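PDB 1E9R: conjugal transfer protein TRWB from Escherichia coli, which probably couples DNA to the transfer apparatus in bacterial conjugation, as a six-subunit P-loop NTPase resembling ring helicases and F1-ATPase. Local coordinates for residues L291-S296 and V327-T332; W234-N239 and L271-E276; L73-L78 and S95-D100. All blocks are in the same frame, centred on the assembly; numbering follows the deposited sequence.

Interaction 1: L291-S296 and V327-T332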
loop_
_atom_site.group_PDB
_atom_site.type_symbol
_atom_site.label_atom_id
_atom_site.label_comp_id
_atom_site.label_asym_id
_atom_site.label_seq_id
_atom_site.Cartn_x
_atom_site.Cartn_y
_atom_site.Cartn_z
ATOM N N LEU B 291 25.311 -6.648 1.302
ATOM C CA LEU B 291 25.859 -5.994 0.131
ATOM C C LEU B 291 24.782 -5.053 -0.395
ATOM O O LEU B 291 23.656 -5.078 0.090
ATOM C CB LEU B 291 26.210 -7.032 -0.939
ATOM C CG LEU B 291 27.284 -8.079 -0.616
ATOM C CD1 LEU B 291 27.458 -8.999 -1.799
ATOM C CD2 LEU B 291 28.599 -7.407 -0.296
ATOM N N GLU B 292 25.121 -4.209 -1.364
ATOM C CA GLU B 292 24.118 -3.313 -1.930
ATOM C C GLU B 292 23.262 -4.112 -2.914
ATOM O O GLU B 292 23.484 -5.317 -3.116
ATOM C CB GLU B 292 24.775 -2.130 -2.663
ATOM C CG GLU B 292 25.594 -1.206 -1.768
ATOM C CD GLU B 292 25.355 0.280 -2.048
ATOM O OE1 GLU B 292 24.384 0.617 -2.762
ATOM O OE2 GLU B 292 26.135 1.116 -1.539
ATOM N N LYS B 293 22.276 -3.453 -3.518
ATOM C CA LYS B 293 21.429 -4.119 -4.491
ATOM C C LYS B 293 22.271 -4.299 -5.756
ATOM O O LYS B 293 22.389 -3.380 -6.568
ATOM C CB LYS B 293 20.205 -3.257 -4.772
ATOM C CG LYS B 293 19.256 -3.833 -5.791
ATOM C CD LYS B 293 17.992 -3.012 -5.870
ATOM C CE LYS B 293 17.031 -3.585 -6.896
ATOM N NZ LYS B 293 15.708 -2.906 -6.799
ATOM N N LEU B 294 22.868 -5.479 -5.909
ATOM C CA LEU B 294 23.726 -5.770 -7.059
ATOM C C LEU B 294 22.993 -5.795 -8.394
ATOM O O LEU B 294 21.899 -6.335 -8.509
ATOM C CB LEU B 294 24.460 -7.094 -6.836
ATOM C CG LEU B 294 25.212 -7.164 -5.507
ATOM C CD1 LEU B 294 25.940 -8.487 -5.407
ATOM C CD2 LEU B 294 26.198 -6.018 -5.403
ATOM N N ALA B 295 23.621 -5.214 -9.407
ATOM C CA ALA B 295 23.034 -5.140 -10.731
ATOM C C ALA B 295 23.186 -6.406 -11.564
ATOM O O ALA B 295 22.346 -6.688 -12.424
ATOM C CB ALA B 295 23.636 -3.960 -11.482
ATOM N N SER B 296 24.238 -7.183 -11.308
ATOM C CA SER B 296 24.504 -8.380 -12.105
ATOM C C SER B 296 24.362 -9.714 -11.414
ATOM O O SER B 296 24.475 -10.746 -12.061
ATOM C CB SER B 296 25.915 -8.299 -12.687
ATOM O OG SER B 296 26.165 -6.999 -13.183
ATOM N N VAL B 327 10.624 -6.201 -2.345
ATOM C CA VAL B 327 9.973 -7.497 -2.254
ATOM C C VAL B 327 9.957 -8.361 -3.530
ATOM O O VAL B 327 10.301 -9.536 -3.482
ATOM C CB VAL B 327 8.537 -7.319 -1.712
ATOM C CG1 VAL B 327 7.843 -8.657 -1.615
ATOM C CG2 VAL B 327 8.599 -6.662 -0.338
ATOM N N LYS B 328 9.577 -7.790 -4.666
ATOM C CA LYS B 328 9.508 -8.560 -5.906
ATOM C C LYS B 328 10.852 -9.116 -6.327
ATOM O O LYS B 328 11.021 -10.319 -6.508
ATOM C CB LYS B 328 8.957 -7.704 -7.058
ATOM C CG LYS B 328 7.532 -7.200 -6.881
ATOM C CD LYS B 328 6.551 -8.341 -6.782
ATOM C CE LYS B 328 5.130 -7.831 -6.687
ATOM N NZ LYS B 328 4.186 -8.962 -6.493
ATOM N N GLU B 329 11.813 -8.223 -6.484
ATOM C CA GLU B 329 13.131 -8.614 -6.927
ATOM C C GLU B 329 13.848 -9.537 -5.945
ATOM O O GLU B 329 14.641 -10.385 -6.348
ATOM C CB GLU B 329 13.932 -7.353 -7.197
ATOM C CG GLU B 329 15.239 -7.592 -7.894
ATOM C CD GLU B 329 15.762 -6.343 -8.583
ATOM O OE1 GLU B 329 14.984 -5.367 -8.749
ATOM O OE2 GLU B 329 16.953 -6.354 -8.968
ATOM N N ALA B 330 13.558 -9.382 -4.657
ATOM C CA ALA B 330 14.164 -10.221 -3.622
ATOM C C ALA B 330 13.650 -11.646 -3.744
ATOM O O ALA B 330 14.385 -12.596 -3.512
ATOM C CB ALA B 330 13.843 -9.681 -2.235
ATOM N N GLN B 331 12.381 -11.790 -4.101
ATOM C CA GLN B 331 11.793 -13.108 -4.265
ATOM C C GLN B 331 12.449 -13.792 -5.454
ATOM O O GLN B 331 12.847 -14.956 -5.378
ATOM C CB GLN B 331 10.306 -12.981 -4.526
ATOM C CG GLN B 331 9.595 -14.297 -4.700
ATOM C CD GLN B 331 8.150 -14.084 -5.103
ATOM O OE1 GLN B 331 7.636 -12.963 -5.019
ATOM N NE2 GLN B 331 7.484 -15.151 -5.541
ATOM N N THR B 332 12.555 -13.052 -6.554
ATOM C CA THR B 332 13.157 -13.565 -7.768
ATOM C C THR B 332 14.591 -13.987 -7.502
ATOM O O THR B 332 15.064 -14.989 -8.050
ATOM C CB THR B 332 13.169 -12.503 -8.854
ATOM O OG1 THR B 332 11.825 -12.071 -9.095
ATOM C CG2 THR B 332 13.795 -13.062 -10.137
HETATM O O HOH W 1 19.430 -5.260 -9.153
#
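Lys293 and Glu329 both send CG trans to the backbone N (chi1 179° and -170°) and then run on extended, which carries the lysine's end across to the carboxylate; the nearest CA atoms, of Lys293 and Ala330, are 9.5 Å apart. The chains cross at about a right angle, with the end of the lysine set against the carboxylate. Lys293 NZ lies 3.2 Å from Glu329 OE1, a salt bridge whose hydrogen bond is weak. The methylene before it is nearly as close, Lys293 CE being 3.3 Å from Glu329 OE1 and 3.5 Å from Glu329 OE2, so the lysine also touches the carboxylate with its CE. The ammonium group also donates to the carbonyl oxygen of Tyr325, its stronger partner, and is thereby shared between a backbone oxygen and a charge. Glu329 divides its two oxygens: while OE1 takes the lysine, OE2 receives a water at 2.7 Å. That water donates its other proton to Leu294 O at 2.8 Å, tying the carboxylate to the loop a second time, through its backbone. Between them the two links are likely to restrain rotation of the carboxylate, and the lysine probably favours its negative charge. Glu329 stands at the start of helix 327-334 and also packs on Asp323 of a second subunit, so this bridge lies next to a subunit boundary. Residues 291-296 belong to the loop between strand 281-285 and helix 297-303, where Leu291 and Leu294 lean on helix 252-269. The salt bridge and the water thus fasten that loop to helix 327-334, with helix 318-325 supplying Tyr325 and Val324, which touches the Lys293 side chain.

Interaction 2: W234-N239 and L271-E276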
loop_
_atom_site.group_PDB
_atom_site.type_symbol
_atom_site.label_atom_id
_atom_site.label_comp_id
_atom_site.label_asym_id
_atom_site.label_seq_id
_atom_site.Cartn_x
_atom_site.Cartn_y
_atom_site.Cartn_z
ATOM N N TRP B 234 42.256 -12.099 -13.941
ATOM C CA TRP B 234 42.435 -13.108 -12.916
ATOM C C TRP B 234 41.513 -14.309 -13.180
ATOM O O TRP B 234 41.925 -15.466 -13.074
ATOM C CB TRP B 234 42.120 -12.516 -11.546
ATOM C CG TRP B 234 42.175 -13.519 -10.444
ATOM C CD1 TRP B 234 43.295 -14.041 -9.866
ATOM C CD2 TRP B 234 41.059 -14.157 -9.806
ATOM N NE1 TRP B 234 42.950 -14.965 -8.909
ATOM C CE2 TRP B 234 41.585 -15.057 -8.849
ATOM C CE3 TRP B 234 39.667 -14.060 -9.949
ATOM C CZ2 TRP B 234 40.764 -15.855 -8.036
ATOM C CZ3 TRP B 234 38.849 -14.856 -9.141
ATOM C CH2 TRP B 234 39.404 -15.741 -8.197
ATOM N N LEU B 235 40.259 -14.036 -13.519
ATOM C CA LEU B 235 39.310 -15.112 -13.780
ATOM C C LEU B 235 39.774 -15.987 -14.924
ATOM O O LEU B 235 39.619 -17.206 -14.894
ATOM C CB LEU B 235 37.928 -14.542 -14.103
ATOM C CG LEU B 235 37.156 -13.960 -12.917
ATOM C CD1 LEU B 235 35.885 -13.288 -13.405
ATOM C CD2 LEU B 235 36.835 -15.063 -11.934
ATOM N N GLU B 236 40.357 -15.354 -15.930
ATOM C CA GLU B 236 40.830 -16.062 -17.105
ATOM C C GLU B 236 42.113 -16.834 -16.861
ATOM O O GLU B 236 42.401 -17.792 -17.567
ATOM C CB GLU B 236 41.042 -15.073 -18.246
ATOM C CG GLU B 236 39.797 -14.281 -18.589
ATOM C CD GLU B 236 40.034 -13.271 -19.687
ATOM O OE1 GLU B 236 40.906 -12.388 -19.498
ATOM O OE2 GLU B 236 39.345 -13.361 -20.732
ATOM N N ASP B 237 42.884 -16.421 -15.863
ATOM C CA ASP B 237 44.144 -17.089 -15.570
ATOM C C ASP B 237 43.916 -18.434 -14.907
ATOM O O ASP B 237 43.545 -18.503 -13.738
ATOM C CB ASP B 237 45.006 -16.211 -14.665
ATOM C CG ASP B 237 46.366 -16.827 -14.377
ATOM O OD1 ASP B 237 46.694 -17.879 -14.977
ATOM O OD2 ASP B 237 47.107 -16.253 -13.549
ATOM N N PRO B 238 44.170 -19.527 -15.642
ATOM C CA PRO B 238 43.998 -20.902 -15.159
ATOM C C PRO B 238 44.787 -21.160 -13.887
ATOM O O PRO B 238 44.312 -21.840 -12.975
ATOM C CB PRO B 238 44.513 -21.746 -16.319
ATOM C CG PRO B 238 44.357 -20.842 -17.515
ATOM C CD PRO B 238 44.806 -19.523 -16.968
ATOM N N ASN B 239 45.997 -20.609 -13.838
ATOM C CA ASN B 239 46.867 -20.772 -12.681
ATOM C C ASN B 239 46.589 -19.749 -11.592
ATOM O O ASN B 239 47.288 -19.709 -10.579
ATOM C CB ASN B 239 48.330 -20.689 -13.108
ATOM C CG ASN B 239 48.674 -21.716 -14.160
ATOM O OD1 ASN B 239 48.426 -22.917 -13.978
ATOM N ND2 ASN B 239 49.243 -21.256 -15.276
ATOM N N LEU B 271 30.442 -13.761 -17.361
ATOM C CA LEU B 271 29.590 -13.847 -18.540
ATOM C C LEU B 271 30.383 -13.560 -19.799
ATOM O O LEU B 271 29.898 -13.772 -20.914
ATOM C CB LEU B 271 28.447 -12.843 -18.427
ATOM C CG LEU B 271 27.106 -13.300 -17.865
ATOM C CD1 LEU B 271 27.300 -14.198 -16.678
ATOM C CD2 LEU B 271 26.293 -12.071 -17.508
ATOM N N SER B 272 31.601 -13.066 -19.612
ATOM C CA SER B 272 32.472 -12.732 -20.731
ATOM C C SER B 272 33.585 -13.755 -20.907
ATOM O O SER B 272 34.328 -13.700 -21.885
ATOM C CB SER B 272 33.090 -11.341 -20.536
ATOM O OG SER B 272 32.169 -10.311 -20.832
ATOM N N LEU B 273 33.702 -14.680 -19.958
ATOM C CA LEU B 273 34.739 -15.706 -20.022
ATOM C C LEU B 273 34.554 -16.633 -21.209
ATOM O O LEU B 273 33.429 -17.002 -21.551
ATOM C CB LEU B 273 34.750 -16.550 -18.748
ATOM C CG LEU B 273 35.244 -15.860 -17.484
ATOM C CD1 LEU B 273 35.165 -16.818 -16.328
ATOM C CD2 LEU B 273 36.664 -15.388 -17.681
ATOM N N PRO B 274 35.664 -17.024 -21.855
ATOM C CA PRO B 274 35.580 -17.923 -23.006
ATOM C C PRO B 274 35.037 -19.282 -22.565
ATOM O O PRO B 274 35.249 -19.714 -21.424
ATOM C CB PRO B 274 37.023 -17.991 -23.498
ATOM C CG PRO B 274 37.812 -17.820 -22.235
ATOM C CD PRO B 274 37.067 -16.696 -21.548
ATOM N N GLU B 275 34.330 -19.944 -23.470
ATOM C CA GLU B 275 33.745 -21.240 -23.175
ATOM C C GLU B 275 34.754 -22.307 -22.740
ATOM O O GLU B 275 35.611 -22.729 -23.520
ATOM C CB GLU B 275 32.945 -21.722 -24.387
ATOM C CG GLU B 275 31.444 -21.673 -24.168
ATOM C CD GLU B 275 30.972 -22.768 -23.225
ATOM O OE1 GLU B 275 31.628 -22.981 -22.177
ATOM O OE2 GLU B 275 29.944 -23.414 -23.531
ATOM N N GLU B 276 34.652 -22.720 -21.476
ATOM C CA GLU B 276 35.518 -23.750 -20.905
ATOM C C GLU B 276 34.657 -24.730 -20.129
ATOM O O GLU B 276 34.380 -24.529 -18.946
ATOM C CB GLU B 276 36.565 -23.158 -19.952
ATOM C CG GLU B 276 37.715 -22.424 -20.628
ATOM C CD GLU B 276 38.286 -23.190 -21.805
ATOM O OE1 GLU B 276 38.471 -24.424 -21.682
ATOM O OE2 GLU B 276 38.554 -22.555 -22.852
#
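This contact joins the connections leading into the two parallel strands of a beta-alpha-beta crossover in the P-loop NTPase sheet: strand 243-247, helix 252-269 and strand 281-285 form the unit, whose strands flank strand 83-89. Residues 234-239, at the end of helix 231-236, lead into the first strand, and residues 271-276 lie in the loop that leads into the second. Leu273 carries the contact. Its CG stands trans to its carbonyl carbon (chi1 -70°), which brings the CD2 methyl over the last turn of helix 231-236. There CD2 rests against two side-chain stems, 3.4 Å from Glu236 CG and 3.9 Å from Leu235 CB; the backbones are close as well, Glu236 CA being 6.8 Å from Leu273 CA. Glu236 thus offers its aliphatic part to the leucine, and the two side chains meet at a slant. The Glu236 carboxylate continues past the leucine, and the Glu236 side chain crosses Pro274 at about a right angle, with OE2 4.1 Å from Pro274 CD, a loose touch of a carboxylate oxygen on a ring methylene. The charge is met by Arg122, which forms a salt bridge with OE1. The end of the helix is held from outside by Arg83, which donates hydrogen bonds to the carbonyl oxygens of Trp234 and Leu235 and makes a cation-pi contact with the indole. On the loop side, Ser272 hydrogen-bonds Asp250 of a second subunit. Beyond the helix the chain turns through an Asx turn, in which Asn239 N donates a weak, bent bond of 3.0 Å to Asp237 OD1, the N-H...O angle being 135°.

Interaction 3: L73-L78 and S95-D100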
loop_
_atom_site.group_PDB
_atom_site.type_symbol
_atom_site.label_atom_id
_atom_site.label_comp_id
_atom_site.label_asym_id
_atom_site.label_seq_id
_atom_site.Cartn_x
_atom_site.Cartn_y
_atom_site.Cartn_z
ATOM N N LEU B 73 31.865 -26.158 3.167
ATOM C CA LEU B 73 31.662 -26.245 1.733
ATOM C C LEU B 73 32.890 -25.756 0.966
ATOM O O LEU B 73 33.329 -26.388 0.007
ATOM C CB LEU B 73 30.446 -25.414 1.337
ATOM C CG LEU B 73 29.348 -26.146 0.579
ATOM C CD1 LEU B 73 28.208 -25.202 0.351
ATOM C CD2 LEU B 73 29.874 -26.671 -0.734
ATOM N N ALA B 74 33.439 -24.619 1.386
ATOM C CA ALA B 74 34.614 -24.039 0.735
ATOM C C ALA B 74 35.814 -24.979 0.857
ATOM O O ALA B 74 36.546 -25.213 -0.114
ATOM C CB ALA B 74 34.939 -22.686 1.363
ATOM N N TYR B 75 36.005 -25.506 2.064
ATOM C CA TYR B 75 37.086 -26.433 2.348
ATOM C C TYR B 75 37.038 -27.657 1.432
ATOM O O TYR B 75 37.998 -27.956 0.726
ATOM C CB TYR B 75 36.999 -26.879 3.802
ATOM C CG TYR B 75 37.964 -27.983 4.157
ATOM C CD1 TYR B 75 39.329 -27.866 3.872
ATOM C CD2 TYR B 75 37.519 -29.138 4.799
ATOM C CE1 TYR B 75 40.226 -28.872 4.219
ATOM C CE2 TYR B 75 38.406 -30.152 5.154
ATOM C CZ TYR B 75 39.756 -30.016 4.862
ATOM O OH TYR B 75 40.631 -31.024 5.213
ATOM N N THR B 76 35.917 -28.367 1.447
ATOM C CA THR B 76 35.770 -29.551 0.619
ATOM C C THR B 76 35.936 -29.233 -0.871
ATOM O O THR B 76 36.327 -30.092 -1.663
ATOM C CB THR B 76 34.400 -30.228 0.875
ATOM O OG1 THR B 76 33.333 -29.332 0.549
ATOM C CG2 THR B 76 34.281 -30.609 2.323
ATOM N N GLY B 77 35.640 -27.991 -1.243
ATOM C CA GLY B 77 35.775 -27.580 -2.627
ATOM C C GLY B 77 37.237 -27.350 -2.946
ATOM O O GLY B 77 37.680 -27.554 -4.074
ATOM N N LEU B 78 37.991 -26.910 -1.946
ATOM C CA LEU B 78 39.419 -26.670 -2.119
ATOM C C LEU B 78 40.136 -28.006 -2.193
ATOM O O LEU B 78 41.115 -28.154 -2.916
ATOM C CB LEU B 78 39.969 -25.862 -0.953
ATOM C CG LEU B 78 39.517 -24.409 -0.907
ATOM C CD1 LEU B 78 39.802 -23.835 0.470
ATOM C CD2 LEU B 78 40.222 -23.628 -2.008
ATOM N N SER B 95 42.659 -16.660 6.614
ATOM C CA SER B 95 43.579 -17.111 7.634
ATOM C C SER B 95 43.673 -18.629 7.722
ATOM O O SER B 95 44.686 -19.161 8.165
ATOM C CB SER B 95 43.171 -16.534 8.988
ATOM O OG SER B 95 41.993 -17.147 9.464
ATOM N N LYS B 96 42.635 -19.335 7.294
ATOM C CA LYS B 96 42.665 -20.786 7.369
ATOM C C LYS B 96 42.894 -21.478 6.047
ATOM O O LYS B 96 43.463 -22.566 6.017
ATOM C CB LYS B 96 41.376 -21.311 8.000
ATOM C CG LYS B 96 41.249 -20.985 9.470
ATOM C CD LYS B 96 39.845 -21.267 9.962
ATOM C CE LYS B 96 39.651 -20.801 11.405
ATOM N NZ LYS B 96 38.224 -20.950 11.833
ATOM N N PHE B 97 42.471 -20.863 4.951
ATOM C CA PHE B 97 42.635 -21.500 3.647
ATOM C C PHE B 97 43.505 -20.745 2.653
ATOM O O PHE B 97 43.732 -21.220 1.535
ATOM C CB PHE B 97 41.264 -21.748 3.020
ATOM C CG PHE B 97 40.311 -22.479 3.919
ATOM C CD1 PHE B 97 40.641 -23.721 4.447
ATOM C CD2 PHE B 97 39.078 -21.924 4.236
ATOM C CE1 PHE B 97 39.759 -24.397 5.276
ATOM C CE2 PHE B 97 38.188 -22.591 5.065
ATOM C CZ PHE B 97 38.530 -23.833 5.586
ATOM N N GLY B 98 43.993 -19.577 3.064
ATOM C CA GLY B 98 44.825 -18.766 2.192
ATOM C C GLY B 98 46.205 -19.329 1.887
ATOM O O GLY B 98 47.021 -19.529 2.788
ATOM N N ARG B 99 46.460 -19.584 0.607
ATOM C CA ARG B 99 47.748 -20.104 0.165
ATOM C C ARG B 99 48.562 -18.958 -0.414
ATOM O O ARG B 99 48.073 -17.837 -0.543
ATOM C CB ARG B 99 47.565 -21.198 -0.885
ATOM C CG ARG B 99 46.791 -22.407 -0.381
ATOM C CD ARG B 99 46.197 -23.172 -1.557
ATOM N NE ARG B 99 45.744 -22.258 -2.610
ATOM C CZ ARG B 99 44.998 -22.607 -3.657
ATOM N NH1 ARG B 99 44.598 -23.864 -3.811
ATOM N NH2 ARG B 99 44.656 -21.696 -4.561
ATOM N N ASP B 100 49.802 -19.251 -0.780
ATOM C CA ASP B 100 50.709 -18.243 -1.298
ATOM C C ASP B 100 50.311 -17.587 -2.621
ATOM O O ASP B 100 50.462 -16.374 -2.790
ATOM C CB ASP B 100 52.106 -18.855 -1.412
ATOM C CG ASP B 100 53.206 -17.828 -1.223
ATOM O OD1 ASP B 100 53.558 -17.129 -2.204
ATOM O OD2 ASP B 100 53.707 -17.716 -0.079
#
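Phe97 reaches from the end of helix 92-97 to helix 66-79, meeting Leu78 near its base and Tyr75 near its tip. Its CG is anti to its carbonyl carbon (chi1 -52°), which points the ring at helix 66-79. Phe97 CB lies 3.6 Å from Leu78 CD1, and the same methyl is 3.7 Å from Phe97 CG and 4.1 Å from Phe97 CD1. Farther out, Phe97 CE1 is 3.8 Å from Tyr75 CD1, and Phe97 CZ is 3.8 Å from Tyr75 CB. The planes are within 16° of parallel but strongly offset, the centroids 5.9 Å apart, so one ring hardly covers the other. Lys96 CB sits over one face of the phenylalanine ring. With an alanine here, Leu78 CD1 would probably keep only the contact with CB, and Tyr75 would lose the ring lying alongside it, opening a gap between the helices. Phe425 joins the cluster, edge-to-face with both Phe97 and Tyr75. Helix 66-79 follows what is probably the P-loop and packs on the central sheet, Leu78 and Ala74 touching Met84 of strand 83-89 and Ala74 also Phe284 of strand 281-285. That same strand 83-89 leads from helix 66-79 to helix 92-97, the two helices that Phe97 joins.

Interaction 1 is a surface contact, made of charge and water, whereas interactions 2 and 3 are partly buried and rely on aliphatic and aromatic groups. Strand 281-285 relates all three: 271-276 leads into it, 291-296 follows it, and helix 66-79 rests on it. Strand 83-89 connects the two helices of interaction 3 along the chain and contributes the arginine beside interaction 2. None of the contacts touches another; the centres of interactions 2 and 3 are about 20 Å apart, and that of interaction 1 lies about 26 Å from that of interaction 2 and 28 Å from that of interaction 3. Interactions 1 and 2 have a second subunit within reach, while interaction 3 stays inside its own chain.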